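Local coordinates for putative lipoprotein GNA1162 (Neisseria meningitidis, PDB 4HRV) that is a putative lipoprotein of the GNA1162-like (DUF799) family, seen here as a piece of the longer chain, and probably binds lipid, at the interface of chains A and B. Residues are numbered along the deposited sequence; one frame, centred on the assembly and turned at random. Chains: chain A/B, Putative lipoprotein GNA1162.

Contact 1: the interface of chains A and B. Residues chain A 145, 148-149; chain B 34, 108, 110, 128, 130.
A:Val149 meets B:Ile130, B:Val108 and B:Ala110 with its two methyl branches, a compact example of a helix side chain dividing its work between neighbouring strands. CG1 does most of the touching. It reaches CD1, the end of the B:Ile130 side chain, at 3.6 Å, and the two side chains cross obliquely. The same methyl lies 3.7 Å from CG1 of B:Val108, so it is held between residues of two different strands. Chi1 of 171° sets this branch anti to the backbone N of A:Val149 and turns CG2 another way, towards the CB methyl of B:Ala110, 3.8 Å distant.

One helical turn earlier, A:Leu145 continues the apolar strip with a fork. CD1 of A:Leu145 faces the B:Ala110 methyl CB at 4.1 Å. The other branch, CD2 of A:Leu145, comes over the backbone of the neighbouring strand, 3.8 Å from the amide N of B:Ala128. The small side chains of B:Ala110 and B:Ala128 probably let leucine and valine lie close to the strands.

Towards the rim, B:Met34, an engineered selenomethionine, extends its chain and then bends at chi3 (-117°), which brings the terminal methyl CE alongside the helix. CE packs 3.8 Å from CB of A:Ala148 and also touches that residue's backbone carbonyl O, at 3.6 Å, a van der Waals approach to a polar atom.

In the fold, one face of the A-chain helix 139-155 lies against the B-chain strands 104-116 and 122-133, with the engineered selenomethionine reaching in from B-chain helix 34-37.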
loop_
_atom_site.group_PDB
_atom_site.type_symbol
_atom_site.label_atom_id
_atom_site.label_comp_id
_atom_site.label_asym_id
_atom_site.label_seq_id
_atom_site.Cartn_x
_atom_site.Cartn_y
_atom_site.Cartn_z
ATOM N N LEU A 145 -3.524 4.014 -5.715
ATOM C CA LEU A 145 -4.466 3.103 -5.070
ATOM C C LEU A 145 -4.012 2.705 -3.660
ATOM O O LEU A 145 -4.786 2.843 -2.704
ATOM C CB LEU A 145 -4.739 1.862 -5.935
ATOM C CG LEU A 145 -5.636 0.826 -5.239
ATOM C CD1 LEU A 145 -7.022 1.409 -4.976
ATOM C CD2 LEU A 145 -5.739 -0.459 -6.041
ATOM N N ALA A 148 -4.302 5.563 -1.259
ATOM C CA ALA A 148 -5.680 5.837 -0.898
ATOM C C ALA A 148 -6.138 4.858 0.165
ATOM O O ALA A 148 -6.847 5.230 1.099
ATOM C CB ALA A 148 -6.578 5.745 -2.140
ATOM N N VAL A 149 -5.737 3.597 0.026
ATOM C CA VAL A 149 -6.121 2.581 1.006
ATOM C C VAL A 149 -5.458 2.845 2.369
ATOM O O VAL A 149 -6.089 2.692 3.414
ATOM C CB VAL A 149 -5.817 1.146 0.513
ATOM C CG1 VAL A 149 -6.030 0.135 1.632
ATOM C CG2 VAL A 149 -6.706 0.795 -0.668
HETATM N N MSE B 34 -11.838 9.540 0.802
HETATM C CA MSE B 34 -10.976 8.809 -0.113
HETATM C C MSE B 34 -10.751 9.552 -1.437
HETATM O O MSE B 34 -9.625 9.609 -1.943
HETATM C CB MSE B 34 -11.534 7.415 -0.363
HETATM C CG MSE B 34 -10.732 6.626 -1.359
HETATM SE SE MSE B 34 -11.308 4.771 -1.407
HETATM C CE MSE B 34 -9.651 3.926 -0.803
ATOM N N VAL B 108 -8.461 -3.104 5.082
ATOM C CA VAL B 108 -9.106 -2.345 4.017
ATOM C C VAL B 108 -8.649 -2.917 2.681
ATOM O O VAL B 108 -7.460 -3.134 2.472
ATOM C CB VAL B 108 -8.753 -0.845 4.062
ATOM C CG1 VAL B 108 -9.515 -0.087 2.949
ATOM C CG2 VAL B 108 -9.121 -0.267 5.396
ATOM N N ALA B 110 -9.455 -2.543 -1.658
ATOM C CA ALA B 110 -10.093 -1.765 -2.706
ATOM C C ALA B 110 -9.565 -2.234 -4.050
ATOM O O ALA B 110 -8.475 -2.799 -4.147
ATOM C CB ALA B 110 -9.825 -0.283 -2.516
ATOM N N ALA B 128 -5.793 -3.688 -3.972
ATOM C CA ALA B 128 -4.915 -3.672 -2.817
ATOM C C ALA B 128 -5.722 -4.057 -1.602
ATOM O O ALA B 128 -6.867 -3.623 -1.433
ATOM C CB ALA B 128 -4.301 -2.293 -2.639
ATOM N N ILE B 130 -4.961 -4.334 2.548
ATOM C CA ILE B 130 -3.958 -3.967 3.528
ATOM C C ILE B 130 -4.522 -4.181 4.919
ATOM O O ILE B 130 -5.677 -3.832 5.191
ATOM C CB ILE B 130 -3.526 -2.517 3.317
ATOM C CG1 ILE B 130 -2.798 -2.398 1.979
ATOM C CG2 ILE B 130 -2.627 -2.064 4.428
ATOM C CD1 ILE B 130 -2.607 -0.979 1.506
#

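Contact 2: the interface of chains A and B. Residues chain A 152-153, 156; chain B 29, 95, 108.
A:Ile153 and B:Val108 run past one another, antiparallel, the isoleucine coming from the helix and the valine from the strand. CG1 of A:Ile153 is directed at the valine, with CB of B:Val108 3.7 Å away. Farther along, the isoleucine CD1 passes the valine CG2 at 3.9 Å. Alongside this apolar pair, a tyrosine meets the end of the helix by its hydroxyl rather than by a ring face.

B:Tyr95 points its OH at A:Ser156, where the oxygen rests 3.3 Å from the serine CB and 3.4 Å from its CA. The serine hydroxyl bonds within its own chain: OG hydrogen-bonds to the carbonyl O of A:Ile153 at 2.8 Å, meeting the C=O at 136° and tilted 17° from the carbonyl plane. Chi1 of 68° places OG between the backbone N and carbonyl carbon, turned back to the helix, and leaves the CB methylene facing the tyrosine.

A:Gln152 turns its amide towards the partner, NE2 standing 4.0 Å from the backbone O of B:Asn29, a loose polar approach too long for a bond.

The serine bond ties the residue just beyond the helix back to its last turn. In this way the site probably steadies the helix terminus against the partner's strands and contributes to pairing of the two copies.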
loop_
_atom_site.group_PDB
_atom_site.type_symbol
_atom_site.label_atom_id
_atom_site.label_comp_id
_atom_site.label_asym_id
_atom_site.label_seq_id
_atom_site.Cartn_x
_atom_site.Cartn_y
_atom_site.Cartn_z
ATOM N N GLN A 152 -7.219 5.707 4.084
ATOM C CA GLN A 152 -8.446 5.246 4.723
ATOM C C GLN A 152 -8.191 4.584 6.088
ATOM O O GLN A 152 -8.946 4.784 7.047
ATOM C CB GLN A 152 -9.198 4.278 3.808
ATOM C CG GLN A 152 -9.773 4.929 2.553
ATOM C CD GLN A 152 -10.506 6.228 2.848
ATOM O OE1 GLN A 152 -10.002 7.315 2.563
ATOM N NE2 GLN A 152 -11.698 6.120 3.423
ATOM N N ILE A 153 -7.139 3.782 6.178
ATOM C CA ILE A 153 -6.858 3.099 7.442
ATOM C C ILE A 153 -6.382 4.083 8.504
ATOM O O ILE A 153 -6.720 3.953 9.686
ATOM C CB ILE A 153 -5.817 1.985 7.276
ATOM C CG1 ILE A 153 -6.313 0.955 6.267
ATOM C CG2 ILE A 153 -5.535 1.316 8.626
ATOM C CD1 ILE A 153 -5.274 -0.037 5.813
ATOM N N SER A 156 -9.400 5.542 10.121
ATOM C CA SER A 156 -10.389 4.662 10.741
ATOM C C SER A 156 -10.437 4.849 12.258
ATOM O O SER A 156 -9.856 5.790 12.799
ATOM C CB SER A 156 -10.094 3.198 10.412
ATOM O OG SER A 156 -8.897 2.767 11.044
ATOM N N ASN B 29 -18.312 4.631 6.699
ATOM C CA ASN B 29 -17.124 5.478 6.646
ATOM C C ASN B 29 -16.055 4.941 5.700
ATOM O O ASN B 29 -15.019 5.570 5.510
ATOM C CB ASN B 29 -16.536 5.664 8.049
ATOM C CG ASN B 29 -17.424 6.509 8.942
ATOM O OD1 ASN B 29 -18.004 7.501 8.496
ATOM N ND2 ASN B 29 -17.543 6.115 10.208
ATOM N N TYR B 95 -13.763 -3.205 4.596
ATOM C CA TYR B 95 -13.406 -2.146 5.524
ATOM C C TYR B 95 -13.921 -2.482 6.906
ATOM O O TYR B 95 -15.130 -2.555 7.124
ATOM C CB TYR B 95 -13.999 -0.816 5.076
ATOM C CG TYR B 95 -13.567 0.379 5.901
ATOM C CD1 TYR B 95 -14.153 0.653 7.139
ATOM C CD2 TYR B 95 -12.587 1.246 5.437
ATOM C CE1 TYR B 95 -13.766 1.754 7.890
ATOM C CE2 TYR B 95 -12.197 2.349 6.177
ATOM C CZ TYR B 95 -12.781 2.596 7.402
ATOM O OH TYR B 95 -12.382 3.693 8.126
ATOM N N VAL B 108 -8.461 -3.104 5.082
ATOM C CA VAL B 108 -9.106 -2.345 4.017
ATOM C C VAL B 108 -8.649 -2.917 2.681
ATOM O O VAL B 108 -7.460 -3.134 2.472
ATOM C CB VAL B 108 -8.753 -0.845 4.062
ATOM C CG1 VAL B 108 -9.515 -0.087 2.949
ATOM C CG2 VAL B 108 -9.121 -0.267 5.396
#

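Contact 1 and contact 2 are neighbouring stretches of one helix-on-sheet interface, their C-alpha centres about 8 Å apart. Both draw on chain A's helix 139-155, and B:Val108 belongs to both, offering one branch to each. Moving from contact 1 to contact 2 follows the helix towards its C-terminal end, from aliphatic packing to a mixed setting with tyrosine, serine and glutamine. Because the interface is two-fold symmetric, the same pair of patches recurs with the chains exchanged. Each copy thus lends a helix to the other's sheet, an arrangement consistent with a dimer, although the crystal assembly alone does not establish it.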